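Phosphodiesterase MJ0936 (Methanocaldococcus jannaschii, PDB 2AHD) belongs to the calcineurin-like phosphoesterase superfamily, with a core of two mixed beta sheets packed against each other and flanked by helices. Local coordinates at residues Asn52-Tyr57 / Glu77-Asp82; Gly119-Arg124 / Val134-Glu139; Asp90-Ile95 / Leu112-Ile117. All blocks are in the same frame, centred on the assembly; numbering follows the deposited sequence.

Contact 1 of 3, residues Asn52-Tyr57 / Glu77-Asp82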
ATOM      1  N   ASN A  52       9.909  -6.100  -2.354  1.00 82.14           N
ATOM      2  CA  ASN A  52       8.918  -6.802  -3.168  1.00 82.29           C
ATOM      3  C   ASN A  52       7.563  -6.127  -2.969  1.00 81.56           C
ATOM      4  O   ASN A  52       7.414  -5.264  -2.104  1.00 82.00           O
ATOM      5  CB  ASN A  52       8.830  -8.267  -2.764  1.00 84.08           C
ATOM      6  CG  ASN A  52       8.409  -8.437  -1.327  1.00 85.73           C
ATOM      7  OD1 ASN A  52       9.093  -7.967  -0.411  1.00 85.15           O
ATOM      8  ND2 ASN A  52       7.275  -9.103  -1.115  1.00 86.21           N
ATOM      9  N   ILE A  53       6.563  -6.541  -3.739  1.00 79.97           N
ATOM     10  CA  ILE A  53       5.259  -5.899  -3.660  1.00 78.18           C
ATOM     11  C   ILE A  53       4.042  -6.745  -3.312  1.00 77.54           C
ATOM     12  O   ILE A  53       3.884  -7.880  -3.769  1.00 77.33           O
ATOM     13  CB  ILE A  53       4.953  -5.161  -4.993  1.00 77.31           C
ATOM     14  CG1 ILE A  53       6.082  -4.175  -5.311  1.00 76.25           C
ATOM     15  CG2 ILE A  53       3.615  -4.439  -4.895  1.00 77.16           C
ATOM     16  CD1 ILE A  53       5.962  -3.501  -6.650  1.00 74.81           C
ATOM     17  N   ILE A  54       3.183  -6.156  -2.489  1.00 76.84           N
ATOM     18  CA  ILE A  54       1.920  -6.762  -2.070  1.00 76.39           C
ATOM     19  C   ILE A  54       0.923  -5.656  -2.398  1.00 76.26           C
ATOM     20  O   ILE A  54       0.791  -4.690  -1.646  1.00 77.06           O
ATOM     21  CB  ILE A  54       1.858  -7.040  -0.544  1.00 76.22           C
ATOM     22  CG1 ILE A  54       3.104  -7.799  -0.079  1.00 76.24           C
ATOM     23  CG2 ILE A  54       0.611  -7.844  -0.222  1.00 74.64           C
ATOM     24  CD1 ILE A  54       4.385  -6.976  -0.107  1.00 76.82           C
ATOM     25  N   ALA A  55       0.242  -5.781  -3.530  1.00 75.48           N
ATOM     26  CA  ALA A  55      -0.703  -4.762  -3.958  1.00 73.68           C
ATOM     27  C   ALA A  55      -2.142  -5.246  -4.000  1.00 72.65           C
ATOM     28  O   ALA A  55      -2.409  -6.440  -4.024  1.00 72.45           O
ATOM     29  CB  ALA A  55      -0.295  -4.243  -5.321  1.00 73.97           C
ATOM     30  N   THR A  56      -3.068  -4.299  -4.004  1.00 71.92           N
ATOM     31  CA  THR A  56      -4.488  -4.605  -4.057  1.00 70.73           C
ATOM     32  C   THR A  56      -5.117  -3.769  -5.155  1.00 70.22           C
ATOM     33  O   THR A  56      -4.714  -2.630  -5.383  1.00 71.18           O
ATOM     34  CB  THR A  56      -5.174  -4.287  -2.727  1.00 70.75           C
ATOM     35  OG1 THR A  56      -4.867  -5.313  -1.779  1.00 70.54           O
ATOM     36  CG2 THR A  56      -6.674  -4.211  -2.906  1.00 71.09           C
ATOM     37  N   TYR A  57      -6.106  -4.339  -5.835  1.00 69.61           N
ATOM     38  CA  TYR A  57      -6.781  -3.649  -6.929  1.00 68.92           C
ATOM     39  C   TYR A  57      -7.639  -2.481  -6.463  1.00 67.15           C
ATOM     40  O   TYR A  57      -8.369  -2.574  -5.477  1.00 68.47           O
ATOM     41  CB  TYR A  57      -7.651  -4.634  -7.727  1.00 70.63           C
ATOM     42  CG  TYR A  57      -6.871  -5.671  -8.499  1.00 72.25           C
ATOM     43  CD1 TYR A  57      -5.966  -5.293  -9.485  1.00 71.19           C
ATOM     44  CD2 TYR A  57      -7.028  -7.033  -8.233  1.00 73.32           C
ATOM     45  CE1 TYR A  57      -5.233  -6.241 -10.187  1.00 72.85           C
ATOM     46  CE2 TYR A  57      -6.296  -7.995  -8.935  1.00 73.06           C
ATOM     47  CZ  TYR A  57      -5.398  -7.591  -9.909  1.00 72.83           C
ATOM     48  OH  TYR A  57      -4.653  -8.530 -10.591  1.00 72.26           O
ATOM     49  N   GLU A  77       7.651 -13.219  -6.691  1.00100.87           N
ATOM     50  CA  GLU A  77       7.107 -13.011  -5.351  1.00100.03           C
ATOM     51  C   GLU A  77       5.932 -12.028  -5.312  1.00 98.07           C
ATOM     52  O   GLU A  77       4.896 -12.326  -4.721  1.00 98.19           O
ATOM     53  CB  GLU A  77       8.210 -12.511  -4.415  1.00101.96           C
ATOM     54  CG  GLU A  77       9.422 -13.426  -4.331  1.00105.52           C
ATOM     55  CD  GLU A  77      10.532 -12.852  -3.453  1.00107.78           C
ATOM     56  OE1 GLU A  77      10.304 -12.673  -2.232  1.00108.31           O
ATOM     57  OE2 GLU A  77      11.632 -12.575  -3.986  1.00108.47           O
ATOM     58  N   ASN A  78       6.099 -10.859  -5.935  1.00 95.20           N
ATOM     59  CA  ASN A  78       5.058  -9.834  -5.955  1.00 90.95           C
ATOM     60  C   ASN A  78       3.667 -10.449  -6.078  1.00 88.16           C
ATOM     61  O   ASN A  78       3.493 -11.459  -6.755  1.00 87.71           O
ATOM     62  CB  ASN A  78       5.302  -8.859  -7.111  1.00 91.57           C
ATOM     63  CG  ASN A  78       6.655  -8.161  -7.021  1.00 92.18           C
ATOM     64  OD1 ASN A  78       7.187  -7.939  -5.930  1.00 92.84           O
ATOM     65  ND2 ASN A  78       7.209  -7.795  -8.173  1.00 91.39           N
ATOM     66  N   ILE A  79       2.681  -9.844  -5.420  1.00 84.88           N
ATOM     67  CA  ILE A  79       1.312 -10.355  -5.467  1.00 82.80           C
ATOM     68  C   ILE A  79       0.224  -9.281  -5.425  1.00 81.22           C
ATOM     69  O   ILE A  79       0.355  -8.291  -4.717  1.00 81.55           O
ATOM     70  CB  ILE A  79       1.062 -11.334  -4.312  1.00 81.97           C
ATOM     71  CG1 ILE A  79       1.602 -10.749  -3.007  1.00 80.60           C
ATOM     72  CG2 ILE A  79       1.718 -12.658  -4.621  1.00 84.00           C
ATOM     73  CD1 ILE A  79       1.270 -11.562  -1.789  1.00 78.00           C
ATOM     74  N   ILE A  80      -0.856  -9.488  -6.176  1.00 79.38           N
ATOM     75  CA  ILE A  80      -1.951  -8.525  -6.213  1.00 78.35           C
ATOM     76  C   ILE A  80      -3.311  -9.229  -6.255  1.00 77.63           C
ATOM     77  O   ILE A  80      -3.507 -10.175  -7.012  1.00 78.30           O
ATOM     78  CB  ILE A  80      -1.805  -7.574  -7.432  1.00 78.32           C
ATOM     79  CG1 ILE A  80      -2.775  -6.400  -7.305  1.00 77.37           C
ATOM     80  CG2 ILE A  80      -2.057  -8.330  -8.725  1.00 77.79           C
ATOM     81  CD1 ILE A  80      -2.593  -5.355  -8.365  1.00 77.61           C
ATOM     82  N   ASP A  81      -4.246  -8.757  -5.433  1.00 77.31           N
ATOM     83  CA  ASP A  81      -5.591  -9.337  -5.342  1.00 76.46           C
ATOM     84  C   ASP A  81      -6.518  -8.290  -4.714  1.00 74.93           C
ATOM     85  O   ASP A  81      -6.039  -7.326  -4.111  1.00 74.86           O
ATOM     86  CB  ASP A  81      -5.528 -10.610  -4.469  1.00 77.99           C
ATOM     87  CG  ASP A  81      -6.862 -11.369  -4.389  1.00 79.81           C
ATOM     88  OD1 ASP A  81      -6.858 -12.498  -3.836  1.00 79.54           O
ATOM     89  OD2 ASP A  81      -7.905 -10.854  -4.858  1.00 80.70           O
ATOM     90  N   ASP A  82      -7.827  -8.460  -4.864  1.00 72.67           N
ATOM     91  CA  ASP A  82      -8.762  -7.522  -4.267  1.00 72.18           C
ATOM     92  C   ASP A  82      -8.531  -7.379  -2.765  1.00 72.40           C
ATOM     93  O   ASP A  82      -8.592  -6.268  -2.224  1.00 72.33           O
ATOM     94  CB  ASP A  82     -10.187  -7.964  -4.519  1.00 72.69           C
ATOM     95  CG  ASP A  82     -10.680  -7.560  -5.884  1.00 73.98           C
ATOM     96  OD1 ASP A  82     -10.743  -6.338  -6.160  1.00 74.09           O
ATOM     97  OD2 ASP A  82     -11.004  -8.466  -6.680  1.00 74.89           O
TER
HETATM   98  O   HOH W   1      -9.787  -3.659  -2.691  1.00 87.33           O
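Ile-53 and Asn-78 open a parallel strand pairing in which residues 52-56 and 79-81 run 10° apart. The polar part begins with a side chain rather than backbone: Asn-78 OD1 takes the N-H of Ile-53 at 2.7 Å. Asn-78 CG lies beside its own backbone N (chi1 -59°), on a side chain whose end turns toward strand 52-56; Ile-53 N stands above the plane of the amide rather than in it. From there the main chains take over. Ile-79 N donates to Ile-53 O at 2.8 Å, Ala-55 N to Ile-79 O at 2.8 Å, and Asp-81 N to Ala-55 O at a longer 3.3 Å. The bond from Tyr-57 N to Asp-81 O is weak.

Apolar contacts divide between the two faces. On one, Ile-54 and Ile-79 lie side by side and point the same way, CG2 of the first 4.1 Å from CD1 of the second. On the other, CG1 of Ile-80 rests 3.8 Å from Ala-55 CB. That same CG1, anti to the backbone N (chi1 -168°), also makes a CH-pi contact over one face of the Tyr-57 ring, 3.9 Å from its centroid and displaced toward the rim.

Outside the pair, Lys-68 binds Tyr-57 OH, while Arg-64 makes a cation-pi contact with the ring and a salt bridge to Asp-82. Both belong to helix 64-74, the crossover of this beta-alpha-beta unit, whose Leu-71 also meets Ile-53 and Ile-80. Strand 79-81 is the edge of its sheet; strand 52-56 continues it inward to strand 30-33, and Ile-54 reaches Ile-84 of strand 83-88.

Contact 2 of 3, residues Gly119-Arg124 / Val134-Glu139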
ATOM      1  N   GLY A 119      -6.685   2.244   1.270  1.00 61.54           N
ATOM      2  CA  GLY A 119      -6.541   3.554   0.653  1.00 61.88           C
ATOM      3  C   GLY A 119      -7.887   4.048   0.164  1.00 61.96           C
ATOM      4  O   GLY A 119      -8.834   4.130   0.940  1.00 63.12           O
ATOM      5  N   HIS A 120      -7.970   4.397  -1.113  1.00 61.45           N
ATOM      6  CA  HIS A 120      -9.226   4.843  -1.720  1.00 61.83           C
ATOM      7  C   HIS A 120      -9.789   6.191  -1.329  1.00 61.99           C
ATOM      8  O   HIS A 120     -10.248   6.932  -2.186  1.00 61.60           O
ATOM      9  CB  HIS A 120     -10.310   3.807  -1.484  1.00 62.47           C
ATOM     10  CG  HIS A 120     -11.649   4.204  -2.017  1.00 63.27           C
ATOM     11  ND1 HIS A 120     -11.834   4.645  -3.311  1.00 63.67           N
ATOM     12  CD2 HIS A 120     -12.875   4.175  -1.451  1.00 62.97           C
ATOM     13  CE1 HIS A 120     -13.117   4.866  -3.520  1.00 62.34           C
ATOM     14  NE2 HIS A 120     -13.771   4.587  -2.408  1.00 63.43           N
ATOM     15  N   THR A 121      -9.783   6.498  -0.038  1.00 63.17           N
ATOM     16  CA  THR A 121     -10.317   7.764   0.436  1.00 63.16           C
ATOM     17  C   THR A 121      -9.391   8.921   0.154  1.00 64.22           C
ATOM     18  O   THR A 121      -9.838  10.057   0.067  1.00 64.84           O
ATOM     19  CB  THR A 121     -10.590   7.732   1.942  1.00 62.67           C
ATOM     20  OG1 THR A 121      -9.364   7.506   2.644  1.00 62.73           O
ATOM     21  CG2 THR A 121     -11.581   6.631   2.277  1.00 63.03           C
ATOM     22  N   HIS A 122      -8.103   8.636  -0.006  1.00 65.74           N
ATOM     23  CA  HIS A 122      -7.121   9.686  -0.255  1.00 67.04           C
ATOM     24  C   HIS A 122      -6.904  10.407   1.075  1.00 67.89           C
ATOM     25  O   HIS A 122      -6.061  11.288   1.198  1.00 66.54           O
ATOM     26  CB  HIS A 122      -7.644  10.682  -1.299  1.00 67.51           C
ATOM     27  CG  HIS A 122      -7.611  10.177  -2.709  1.00 66.92           C
ATOM     28  ND1 HIS A 122      -6.594  10.485  -3.584  1.00 67.49           N
ATOM     29  CD2 HIS A 122      -8.480   9.408  -3.403  1.00 67.30           C
ATOM     30  CE1 HIS A 122      -6.838   9.931  -4.758  1.00 67.04           C
ATOM     31  NE2 HIS A 122      -7.977   9.272  -4.676  1.00 67.54           N
ATOM     32  N   GLU A 123      -7.686  10.018   2.075  1.00 69.99           N
ATOM     33  CA  GLU A 123      -7.592  10.609   3.401  1.00 71.50           C
ATOM     34  C   GLU A 123      -6.658   9.815   4.285  1.00 71.49           C
ATOM     35  O   GLU A 123      -7.054   8.806   4.847  1.00 71.02           O
ATOM     36  CB  GLU A 123      -8.971  10.659   4.059  1.00 73.37           C
ATOM     37  CG  GLU A 123      -9.964  11.559   3.355  1.00 77.31           C
ATOM     38  CD  GLU A 123      -9.479  12.998   3.248  1.00 80.01           C
ATOM     39  OE1 GLU A 123     -10.220  13.836   2.695  1.00 81.28           O
ATOM     40  OE2 GLU A 123      -8.360  13.300   3.715  1.00 82.74           O
ATOM     41  N   ARG A 124      -5.420  10.276   4.410  1.00 72.34           N
ATOM     42  CA  ARG A 124      -4.434   9.602   5.241  1.00 72.83           C
ATOM     43  C   ARG A 124      -4.846   9.581   6.710  1.00 73.94           C
ATOM     44  O   ARG A 124      -5.115  10.620   7.301  1.00 73.88           O
ATOM     45  CB  ARG A 124      -3.087  10.306   5.128  1.00 72.22           C
ATOM     46  CG  ARG A 124      -3.092  11.690   5.720  1.00 70.82           C
ATOM     47  CD  ARG A 124      -1.797  12.426   5.512  1.00 69.98           C
ATOM     48  NE  ARG A 124      -1.913  13.780   6.038  1.00 70.75           N
ATOM     49  CZ  ARG A 124      -2.696  14.722   5.521  1.00 71.88           C
ATOM     50  NH1 ARG A 124      -3.430  14.464   4.451  1.00 72.60           N
ATOM     51  NH2 ARG A 124      -2.765  15.918   6.085  1.00 71.97           N
ATOM     52  N   VAL A 134      -4.816   0.711  12.404  1.00 70.55           N
ATOM     53  CA  VAL A 134      -5.494   1.069  11.162  1.00 66.55           C
ATOM     54  C   VAL A 134      -4.704   2.115  10.400  1.00 64.04           C
ATOM     55  O   VAL A 134      -4.527   3.227  10.875  1.00 64.03           O
ATOM     56  CB  VAL A 134      -6.890   1.615  11.452  1.00 65.52           C
ATOM     57  CG1 VAL A 134      -7.589   1.934  10.158  1.00 66.11           C
ATOM     58  CG2 VAL A 134      -7.678   0.599  12.247  1.00 63.99           C
ATOM     59  N   ILE A 135      -4.256   1.763   9.202  1.00 62.19           N
ATOM     60  CA  ILE A 135      -3.445   2.675   8.412  1.00 61.57           C
ATOM     61  C   ILE A 135      -3.878   2.970   6.978  1.00 60.23           C
ATOM     62  O   ILE A 135      -4.141   2.066   6.196  1.00 61.08           O
ATOM     63  CB  ILE A 135      -1.987   2.170   8.349  1.00 63.00           C
ATOM     64  CG1 ILE A 135      -1.426   2.006   9.765  1.00 63.35           C
ATOM     65  CG2 ILE A 135      -1.128   3.131   7.522  1.00 62.55           C
ATOM     66  CD1 ILE A 135      -0.064   1.339   9.803  1.00 64.39           C
ATOM     67  N   ASN A 136      -3.941   4.252   6.647  1.00 58.18           N
ATOM     68  CA  ASN A 136      -4.262   4.707   5.303  1.00 55.23           C
ATOM     69  C   ASN A 136      -3.064   5.597   5.031  1.00 53.00           C
ATOM     70  O   ASN A 136      -2.873   6.614   5.684  1.00 52.45           O
ATOM     71  CB  ASN A 136      -5.555   5.528   5.273  1.00 54.38           C
ATOM     72  CG  ASN A 136      -5.963   5.932   3.861  1.00 53.58           C
ATOM     73  OD1 ASN A 136      -5.128   6.313   3.029  1.00 51.58           O
ATOM     74  ND2 ASN A 136      -7.260   5.866   3.588  1.00 53.72           N
ATOM     75  N   PRO A 137      -2.219   5.205   4.089  1.00 51.56           N
ATOM     76  CA  PRO A 137      -1.042   6.015   3.789  1.00 52.49           C
ATOM     77  C   PRO A 137      -1.314   7.367   3.154  1.00 54.27           C
ATOM     78  O   PRO A 137      -0.412   8.205   3.066  1.00 54.58           O
ATOM     79  CB  PRO A 137      -0.227   5.104   2.879  1.00 52.19           C
ATOM     80  CG  PRO A 137      -1.271   4.303   2.189  1.00 51.71           C
ATOM     81  CD  PRO A 137      -2.239   3.978   3.284  1.00 50.60           C
ATOM     82  N   GLY A 138      -2.552   7.591   2.721  1.00 56.06           N
ATOM     83  CA  GLY A 138      -2.864   8.843   2.063  1.00 55.75           C
ATOM     84  C   GLY A 138      -2.595   8.663   0.578  1.00 56.33           C
ATOM     85  O   GLY A 138      -2.217   7.582   0.144  1.00 56.95           O
ATOM     86  N   GLU A 139      -2.767   9.722  -0.205  1.00 56.64           N
ATOM     87  CA  GLU A 139      -2.575   9.653  -1.645  1.00 56.45           C
ATOM     88  C   GLU A 139      -1.172  10.030  -2.066  1.00 57.52           C
ATOM     89  O   GLU A 139      -0.665  11.096  -1.729  1.00 59.38           O
ATOM     90  CB  GLU A 139      -3.575  10.571  -2.335  1.00 57.51           C
ATOM     91  CG  GLU A 139      -3.619  11.956  -1.729  1.00 58.05           C
ATOM     92  CD  GLU A 139      -4.402  12.935  -2.551  1.00 59.15           C
ATOM     93  OE1 GLU A 139      -4.413  14.127  -2.194  1.00 58.80           O
ATOM     94  OE2 GLU A 139      -5.001  12.521  -3.555  1.00 59.78           O
TER
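Gly-119 to His-122 spell the GHTH motif of calcineurin-like phosphoesterases, and here that loop meets Asn-136 at the end of strand 133-136 and the Pro-Gly turn and Glu-139 after it. Thr-121 and His-122 are the two residues of the motif whose side chains are tied down across the contact.

The tie at His-122 is the stronger. Its ND1 donates to Glu-139 OE2 at 2.6 Å, the side chains crossing at about a right angle with ring and carboxylate planes 84° apart. ND1 comes from above the carboxylate plane, and OE2 lies somewhat out of the plane of the imidazole. Glu-139 gets there by placing CG in the crowded position between its backbone N and carbonyl carbon (chi1 49°) and then running extended. Further bonds, from Leu-144 N to OE2 and between Thr-145 OG1 and OE1, hold both carboxylate oxygens, which should fix the rotation of the group. His-10 lays its ring nearly parallel to that of His-122.

Asn-136 works in two directions. CG is anti to the backbone N (chi1 -176°), and from it ND2 gives Thr-121 OG1 a bent, weak hydrogen bond of 2.8 Å. At the other end of the amide, OD1 accepts from Gly-138 N at 2.9 Å, closing an Asx turn around Pro-137.

At the backbone angles of Gly-138 a CB would press on the carbonyl oxygen of Pro-137. Here, where the loop leaves for strand 125-128, the two segments also meet carbon to carbon, Arg-124 CB lying 3.4 Å from Gly-138 CA.

Contact 3 of 3, residues Asp90-Ile95 / Leu112-Ile117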
ATOM      1  N   ASP A  90       5.185 -11.714  12.978  1.00 99.98           N
ATOM      2  CA  ASP A  90       4.156 -12.180  13.906  1.00100.03           C
ATOM      3  C   ASP A  90       2.849 -11.391  13.832  1.00 98.55           C
ATOM      4  O   ASP A  90       1.863 -11.771  14.464  1.00 99.04           O
ATOM      5  CB  ASP A  90       4.685 -12.141  15.351  1.00102.29           C
ATOM      6  CG  ASP A  90       5.785 -13.165  15.606  1.00103.99           C
ATOM      7  OD1 ASP A  90       5.502 -14.381  15.499  1.00105.22           O
ATOM      8  OD2 ASP A  90       6.927 -12.750  15.914  1.00104.41           O
ATOM      9  N   LEU A  91       2.844 -10.306  13.059  1.00 96.38           N
ATOM     10  CA  LEU A  91       1.664  -9.453  12.925  1.00 93.32           C
ATOM     11  C   LEU A  91       0.700  -9.909  11.851  1.00 91.88           C
ATOM     12  O   LEU A  91       1.114 -10.342  10.781  1.00 90.95           O
ATOM     13  CB  LEU A  91       2.094  -8.019  12.646  1.00 93.14           C
ATOM     14  CG  LEU A  91       2.879  -7.391  13.795  1.00 93.04           C
ATOM     15  CD1 LEU A  91       3.567  -6.117  13.333  1.00 92.45           C
ATOM     16  CD2 LEU A  91       1.931  -7.131  14.953  1.00 92.77           C
ATOM     17  N   LYS A  92      -0.590  -9.805  12.155  1.00 90.95           N
ATOM     18  CA  LYS A  92      -1.652 -10.195  11.232  1.00 89.65           C
ATOM     19  C   LYS A  92      -2.094  -8.978  10.435  1.00 87.74           C
ATOM     20  O   LYS A  92      -2.537  -7.980  11.005  1.00 86.86           O
ATOM     21  CB  LYS A  92      -2.850 -10.762  12.004  1.00 90.89           C
ATOM     22  CG  LYS A  92      -3.159 -12.232  11.723  1.00 91.67           C
ATOM     23  CD  LYS A  92      -2.008 -13.146  12.128  1.00 92.74           C
ATOM     24  CE  LYS A  92      -1.729 -13.080  13.625  1.00 93.47           C
ATOM     25  NZ  LYS A  92      -0.573 -13.946  14.005  1.00 92.75           N
ATOM     26  N   PHE A  93      -1.969  -9.070   9.115  1.00 85.73           N
ATOM     27  CA  PHE A  93      -2.337  -7.978   8.226  1.00 83.50           C
ATOM     28  C   PHE A  93      -3.570  -8.270   7.386  1.00 82.19           C
ATOM     29  O   PHE A  93      -3.894  -9.426   7.114  1.00 82.73           O
ATOM     30  CB  PHE A  93      -1.199  -7.664   7.248  1.00 83.46           C
ATOM     31  CG  PHE A  93      -0.021  -6.970   7.864  1.00 83.93           C
ATOM     32  CD1 PHE A  93       0.894  -7.665   8.634  1.00 83.91           C
ATOM     33  CD2 PHE A  93       0.192  -5.616   7.644  1.00 83.98           C
ATOM     34  CE1 PHE A  93       2.007  -7.023   9.173  1.00 83.44           C
ATOM     35  CE2 PHE A  93       1.302  -4.970   8.180  1.00 83.67           C
ATOM     36  CZ  PHE A  93       2.209  -5.674   8.944  1.00 82.75           C
ATOM     37  N   PHE A  94      -4.256  -7.199   6.995  1.00 80.15           N
ATOM     38  CA  PHE A  94      -5.400  -7.272   6.094  1.00 77.70           C
ATOM     39  C   PHE A  94      -5.314  -6.029   5.242  1.00 75.54           C
ATOM     40  O   PHE A  94      -5.409  -4.920   5.751  1.00 74.84           O
ATOM     41  CB  PHE A  94      -6.740  -7.273   6.792  1.00 76.97           C
ATOM     42  CG  PHE A  94      -7.882  -7.420   5.837  1.00 78.29           C
ATOM     43  CD1 PHE A  94      -7.975  -8.539   5.021  1.00 79.00           C
ATOM     44  CD2 PHE A  94      -8.850  -6.436   5.726  1.00 79.36           C
ATOM     45  CE1 PHE A  94      -9.017  -8.677   4.106  1.00 79.65           C
ATOM     46  CE2 PHE A  94      -9.901  -6.564   4.810  1.00 79.36           C
ATOM     47  CZ  PHE A  94      -9.981  -7.690   4.001  1.00 79.04           C
ATOM     48  N   ILE A  95      -5.134  -6.228   3.943  1.00 73.69           N
ATOM     49  CA  ILE A  95      -4.980  -5.131   3.008  1.00 71.24           C
ATOM     50  C   ILE A  95      -6.088  -5.080   1.973  1.00 69.89           C
ATOM     51  O   ILE A  95      -6.550  -6.105   1.489  1.00 69.10           O
ATOM     52  CB  ILE A  95      -3.644  -5.259   2.288  1.00 70.83           C
ATOM     53  CG1 ILE A  95      -2.538  -5.477   3.318  1.00 70.75           C
ATOM     54  CG2 ILE A  95      -3.376  -4.025   1.471  1.00 71.91           C
ATOM     55  CD1 ILE A  95      -1.179  -5.726   2.716  1.00 70.78           C
ATOM     56  N   LEU A 112      -9.311  -9.980  14.141  1.00 79.92           N
ATOM     57  CA  LEU A 112      -8.556 -11.157  13.748  1.00 78.82           C
ATOM     58  C   LEU A 112      -7.231 -10.727  13.142  1.00 78.25           C
ATOM     59  O   LEU A 112      -6.397 -11.564  12.813  1.00 78.91           O
ATOM     60  CB  LEU A 112      -9.354 -11.977  12.739  1.00 79.65           C
ATOM     61  CG  LEU A 112     -10.700 -12.473  13.261  1.00 80.50           C
ATOM     62  CD1 LEU A 112     -11.515 -13.096  12.146  1.00 79.55           C
ATOM     63  CD2 LEU A 112     -10.454 -13.469  14.369  1.00 81.31           C
ATOM     64  N   TYR A 113      -7.041  -9.417  13.002  1.00 77.29           N
ATOM     65  CA  TYR A 113      -5.812  -8.873  12.423  1.00 76.89           C
ATOM     66  C   TYR A 113      -5.182  -7.832  13.321  1.00 76.34           C
ATOM     67  O   TYR A 113      -5.869  -7.132  14.055  1.00 75.59           O
ATOM     68  CB  TYR A 113      -6.098  -8.233  11.067  1.00 77.00           C
ATOM     69  CG  TYR A 113      -6.670  -9.180  10.050  1.00 75.90           C
ATOM     70  CD1 TYR A 113      -5.837 -10.005   9.291  1.00 75.11           C
ATOM     71  CD2 TYR A 113      -8.051  -9.259   9.850  1.00 74.43           C
ATOM     72  CE1 TYR A 113      -6.366 -10.885   8.357  1.00 74.96           C
ATOM     73  CE2 TYR A 113      -8.590 -10.135   8.922  1.00 74.18           C
ATOM     74  CZ  TYR A 113      -7.743 -10.944   8.174  1.00 74.74           C
ATOM     75  OH  TYR A 113      -8.272 -11.791   7.229  1.00 75.19           O
ATOM     76  N   ASP A 114      -3.863  -7.726  13.240  1.00 76.66           N
ATOM     77  CA  ASP A 114      -3.117  -6.769  14.053  1.00 77.00           C
ATOM     78  C   ASP A 114      -3.092  -5.403  13.390  1.00 76.00           C
ATOM     79  O   ASP A 114      -3.188  -4.365  14.056  1.00 74.21           O
ATOM     80  CB  ASP A 114      -1.682  -7.269  14.258  1.00 77.64           C
ATOM     81  CG  ASP A 114      -1.622  -8.509  15.117  1.00 78.33           C
ATOM     82  OD1 ASP A 114      -1.950  -8.408  16.319  1.00 79.20           O
ATOM     83  OD2 ASP A 114      -1.258  -9.582  14.592  1.00 78.11           O
ATOM     84  N   VAL A 115      -2.968  -5.432  12.066  1.00 74.32           N
ATOM     85  CA  VAL A 115      -2.908  -4.226  11.265  1.00 71.89           C
ATOM     86  C   VAL A 115      -3.917  -4.303  10.136  1.00 70.08           C
ATOM     87  O   VAL A 115      -4.193  -5.380   9.634  1.00 70.06           O
ATOM     88  CB  VAL A 115      -1.502  -4.061  10.662  1.00 72.08           C
ATOM     89  CG1 VAL A 115      -1.351  -2.687  10.041  1.00 71.51           C
ATOM     90  CG2 VAL A 115      -0.450  -4.290  11.744  1.00 72.97           C
ATOM     91  N   VAL A 116      -4.485  -3.159   9.765  1.00 69.11           N
ATOM     92  CA  VAL A 116      -5.436  -3.081   8.651  1.00 66.95           C
ATOM     93  C   VAL A 116      -5.044  -1.869   7.817  1.00 66.22           C
ATOM     94  O   VAL A 116      -5.094  -0.738   8.280  1.00 66.16           O
ATOM     95  CB  VAL A 116      -6.889  -2.927   9.121  1.00 65.11           C
ATOM     96  CG1 VAL A 116      -7.803  -2.854   7.932  1.00 63.88           C
ATOM     97  CG2 VAL A 116      -7.279  -4.100   9.978  1.00 64.62           C
ATOM     98  N   ILE A 117      -4.631  -2.127   6.586  1.00 65.55           N
ATOM     99  CA  ILE A 117      -4.193  -1.085   5.676  1.00 64.59           C
ATOM    100  C   ILE A 117      -5.169  -0.911   4.518  1.00 64.50           C
ATOM    101  O   ILE A 117      -5.674  -1.891   3.982  1.00 65.67           O
ATOM    102  CB  ILE A 117      -2.812  -1.435   5.120  1.00 64.38           C
ATOM    103  CG1 ILE A 117      -1.851  -1.709   6.281  1.00 62.56           C
ATOM    104  CG2 ILE A 117      -2.312  -0.312   4.227  1.00 65.46           C
ATOM    105  CD1 ILE A 117      -0.483  -2.126   5.846  1.00 60.62           C
TER
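Lys-92 O is gripped twice from across the contact: Val-115 N reaches it at 2.8 Å, nearly along the C=O axis, and Asp-114 N at 2.6 Å from a more bent approach. Asp-114 then returns a bond from its own side chain: its CG lies beside its backbone N (chi1 -68°), and from there OD2 uses its anti lone pair to accept from Lys-92 N at 2.5 Å. Both the N-H and the C=O of Lys-92 are thus held by Asp-114, just before strand 115-118, with Val-115, the first residue of that strand, sharing the C=O. Further on, Ile-117 N donates to Phe-94 O at 3.0 Å; the intervening bond, Phe-94 N to Val-115 O, is weak.

An aromatic ring takes part on each face. Under the ring of Phe-93 lies the branch point of Val-115, with CB 4.1 Å from the centroid and offset toward the rim, while Ile-117 CD1 comes in at the ring edge, 4.0 Å from Phe-93 CD2. On the opposite face Phe-94 CB stands 3.7 Å from the centroid of the Tyr-113 ring, over its centre. The planes of the Phe-94 and Tyr-113 rings lie 32° apart, and Tyr-113 OH is bonded to Ser-85 OG of strand 83-88.

Helix 101-110 lies over the Phe-94 and Val-116 side; Ile-95 and Ile-117 face Ile-32 of strand 30-33 in the other sheet. Two adjacent parallel strands joined through a helix that covers one face make this a classic beta-alpha-beta crossover.

How the contacts relate
Contacts 1 and 3 are the strand pairs of beta-alpha-beta units in two different sheets, their centres about 15 Å apart, and the sheets meet where Ile-54 CG2 lies 4.0 Å from Ile-95 CD1. Contact 3 and contact 2 share one sheet: strands 115-118 and 133-136 are neighbours, joined by a probable hydrogen bond from Ile-135 N to Val-116 O at 2.8 Å. Contacts 1 and 2 do not touch, their nearest atoms being about 8 Å apart and their centres about 17 Å. Yet His-97, just beyond strand 91-96, touches both Thr-56 of contact 1 and His-120 of contact 2, which is consistent with an active site near these loops, as in relatives.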